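Local coordinates for uncharacterized protein YycE (Bacillus subtilis, PDB 1TWU), which is of unknown function but, as a member of the vicinal oxygen chelate family, may act as a glyoxalase or fosfomycin resistance protein, at the interface of chains A and B. Residues are numbered along the deposited sequence; one frame, centred on the assembly and turned at random. Chains: chain A/B, Hypothetical protein yycE.

Contact 1 and contact 2 are the same junction seen twice: the two-fold symmetry of the dimer exchanges the chains, and the centres of the C-alpha atoms of the two sites lie about 14 Å apart. In each, strand 12-18 of one chain meets strand 80-84 of the other together with the loop residues before it. Contact 1 shows the strand pairing and its bridging water, while contact 2 adds a histidine from the same loop, laid against the proline of the partner. Because each chain supplies both elements, the two junctions tie the copies together reciprocally, although the structure alone does not prove this dimer biological.

Contact 1: the interface of chains A and B. Residues chain A 15-18; chain B 78-80.
A:Ala16 and B:Leu80 face each other as an antiparallel bridge between strand 12-18 and strand 80-84, the opening strands of the two halves of the duplicated vicinal oxygen chelate fold. Two backbone bonds hold the pair. B:Leu80 N gives the shorter, 2.7 Å to A:Ala16 O; the return bond, from A:Ala16 N to B:Leu80 O, is 3.0 Å.

The two side chains lie on the same face of this pairing. The methyl CB of A:Ala16 meets one branch of the leucine, 3.7 Å from B:Leu80 CD2, and has B:Leu80 CB close by as well. The turn of the leucine CG away from its carbonyl carbon (chi1 -60°) helps to place the CD2 branch beside that methyl. Alanine suits its place because a single methyl is small enough for the branched leucine to pack closely against it, while leucine gives that methyl an apolar neighbour.

Further along, the ring of A:Pro18 meets B:Asp78 at an oblique angle. Carbon touches carbon here: A:Pro18 CB is 3.6 Å from B:Asp78 CB, and the carboxylate is directed away from the ring. An aspartate can thus offer its methylene to an apolar ring and keep its polar end at the margin. The ring carbon CD of A:Pro18 rests near the backbone of B:Asp78 and B:Ser79; proline, with no N-H to donate, fits the end of the strand, where its nitrogen does not carry the pairing further.

B:Ser79 works on the opposite face from the alanine and leucine side chains. With OG anti to the backbone N (chi1 -165°), its hydroxyl reaches water 1, 3.0 Å from B:Ser79 OG. The water also lies 3.0 Å from A:Ala16 O and 2.9 Å from B:Leu80 O, so it bridges both strands; the alanine oxygen thus meets the water as well as the leucine amide. Serine, small and polar, fits a position where a short hydroxyl can fix such a water.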
# COMPACT_ATOMS: atom_id res chain seq x y z
N ILE A 15 3.16 2.95 3.57
CA ILE A 15 1.79 2.45 3.50
C ILE A 15 1.48 2.23 4.98
O ILE A 15 2.10 1.38 5.62
CB ILE A 15 1.69 1.08 2.80
CG1 ILE A 15 2.10 1.22 1.33
CG2 ILE A 15 0.27 0.55 2.90
CD1 ILE A 15 1.14 2.08 0.52
N ALA A 16 0.56 3.02 5.52
CA ALA A 16 0.19 2.92 6.94
C ALA A 16 -1.21 2.36 7.09
O ALA A 16 -2.15 2.85 6.47
CB ALA A 16 0.30 4.27 7.61
N ARG A 17 -1.34 1.34 7.94
CA ARG A 17 -2.62 0.69 8.20
C ARG A 17 -2.85 0.54 9.70
O ARG A 17 -1.92 0.30 10.46
CB ARG A 17 -2.65 -0.70 7.55
CG ARG A 17 -2.52 -0.69 6.03
CD ARG A 17 -2.26 -2.09 5.49
NE ARG A 17 -3.30 -3.04 5.86
CZ ARG A 17 -4.49 -3.13 5.28
NH1 ARG A 17 -4.80 -2.32 4.27
NH2 ARG A 17 -5.38 -4.02 5.70
N PRO A 18 -4.11 0.69 10.14
CA PRO A 18 -4.47 0.57 11.56
C PRO A 18 -4.71 -0.89 11.95
O PRO A 18 -5.02 -1.73 11.11
CB PRO A 18 -5.74 1.39 11.64
CG PRO A 18 -6.40 1.06 10.33
CD PRO A 18 -5.26 1.17 9.35
N ASP B 78 -7.12 6.12 9.46
CA ASP B 78 -5.75 5.75 9.80
C ASP B 78 -5.07 4.93 8.71
O ASP B 78 -3.94 4.46 8.88
CB ASP B 78 -5.71 4.97 11.11
CG ASP B 78 -6.01 5.84 12.32
OD1 ASP B 78 -5.79 7.06 12.25
OD2 ASP B 78 -6.45 5.28 13.36
N SER B 79 -5.77 4.73 7.59
CA SER B 79 -5.21 3.97 6.47
C SER B 79 -4.62 5.02 5.53
O SER B 79 -5.36 5.74 4.83
CB SER B 79 -6.31 3.17 5.79
OG SER B 79 -5.73 2.20 4.95
N LEU B 80 -3.29 5.11 5.52
CA LEU B 80 -2.57 6.11 4.74
C LEU B 80 -1.60 5.63 3.65
O LEU B 80 -1.18 4.47 3.61
CB LEU B 80 -1.74 6.98 5.69
CG LEU B 80 -2.25 7.85 6.85
CD1 LEU B 80 -3.74 7.70 7.08
CD2 LEU B 80 -1.44 7.50 8.10
O HOH W 1 -2.98 2.22 3.70

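Contact 2: the interface of chains A and B. Residues chain A 76, 78-80; chain B 16-18.
B:Pro18 lies against A:His76, its ring carbon CG over the face of the imidazole, 3.4 Å from the ring centroid. This CH-pi contact is the apolar centre of the site. CG sits nearly evenly above the ring atoms, while B:Pro18 CB lies toward one side, 3.7 Å from A:His76 CE1. The two side chains run past one another in opposing senses, and it is the CG-CB edge of the proline that meets the imidazole face. Proline suits the place because its compact saturated ring offers C-H groups, here those of CG with CB beside it, to an aromatic face; histidine suits it by combining such a face with polar nitrogens at its edge.

The imidazole swings out with CG anti to the backbone N (chi1 -166°), and a bond within its own chain probably helps to fix its rotation. The backbone amide A:Asp78 N donates to A:His76 ND1 at 3.1 Å, arriving at the ring edge only 9° out of the plane. Since this bond uses the edge of the ring, it is compatible with a face turned toward the partner chain, and the loop's own backbone thereby supports the histidine from behind the contact. A:Asp78 also adds its methylene beside the proline, so that B:Pro18 is flanked by several residues of one loop.

Outward from the proline, A:Ser79 and A:Leu80 carry the loop into the strand pairing with B:Ala16, where backbone hydrogen bonds replace the ring contact. Water 2 marks the polar rim: it sits 3.0 Å from A:Ser79 OG and bridges the carbonyl oxygens of A:Leu80 and B:Ala16.

A:His76, A:Asp78 and A:Ser79 belong to the loop that links strand 59-66 to strand 80-84, and hence the first half of the duplicated fold to the second; they pack against the end of strand 12-18 of chain B, just ahead of helix 22-32.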
# COMPACT_ATOMS: atom_id res chain seq x y z
N HIS A 76 -11.32 -6.21 2.27
CA HIS A 76 -11.95 -6.25 0.97
C HIS A 76 -11.13 -7.31 0.24
O HIS A 76 -9.90 -7.27 0.24
CB HIS A 76 -11.83 -4.90 0.26
CG HIS A 76 -12.74 -4.77 -0.93
ND1 HIS A 76 -12.68 -5.62 -2.01
CD2 HIS A 76 -13.73 -3.88 -1.20
CE1 HIS A 76 -13.59 -5.26 -2.90
NE2 HIS A 76 -14.24 -4.21 -2.43
N ASP A 78 -10.53 -7.70 -2.74
CA ASP A 78 -9.81 -7.14 -3.88
C ASP A 78 -8.71 -6.16 -3.46
O ASP A 78 -8.07 -5.54 -4.31
CB ASP A 78 -10.77 -6.44 -4.85
CG ASP A 78 -11.65 -7.41 -5.60
OD1 ASP A 78 -11.25 -8.58 -5.77
OD2 ASP A 78 -12.74 -6.99 -6.06
N SER A 79 -8.52 -6.00 -2.16
CA SER A 79 -7.49 -5.11 -1.64
C SER A 79 -6.27 -6.00 -1.38
O SER A 79 -6.24 -6.78 -0.42
CB SER A 79 -7.97 -4.44 -0.36
OG SER A 79 -7.14 -3.35 -0.05
N LEU A 80 -5.27 -5.87 -2.26
CA LEU A 80 -4.07 -6.70 -2.21
C LEU A 80 -2.72 -6.02 -2.01
O LEU A 80 -2.56 -4.81 -2.19
CB LEU A 80 -3.96 -7.49 -3.52
CG LEU A 80 -4.96 -8.50 -4.11
CD1 LEU A 80 -6.23 -8.59 -3.29
CD2 LEU A 80 -5.25 -8.10 -5.56
N ALA B 16 -2.77 -3.22 -4.68
CA ALA B 16 -3.98 -3.25 -5.50
C ALA B 16 -5.21 -2.94 -4.65
O ALA B 16 -5.41 -3.52 -3.59
CB ALA B 16 -4.14 -4.62 -6.15
N ARG B 17 -6.01 -2.00 -5.14
CA ARG B 17 -7.23 -1.57 -4.45
C ARG B 17 -8.41 -1.55 -5.41
O ARG B 17 -8.27 -1.21 -6.59
CB ARG B 17 -7.04 -0.17 -3.86
CG ARG B 17 -5.94 -0.07 -2.81
CD ARG B 17 -5.61 1.39 -2.50
NE ARG B 17 -6.77 2.14 -2.03
CZ ARG B 17 -7.27 2.08 -0.80
NH1 ARG B 17 -6.70 1.29 0.11
NH2 ARG B 17 -8.34 2.80 -0.48
N PRO B 18 -9.61 -1.92 -4.92
CA PRO B 18 -10.82 -1.93 -5.74
C PRO B 18 -11.49 -0.55 -5.79
O PRO B 18 -11.29 0.27 -4.90
CB PRO B 18 -11.69 -2.94 -5.02
CG PRO B 18 -11.36 -2.64 -3.58
CD PRO B 18 -9.85 -2.52 -3.60
O HOH W 2 -4.29 -2.87 -0.94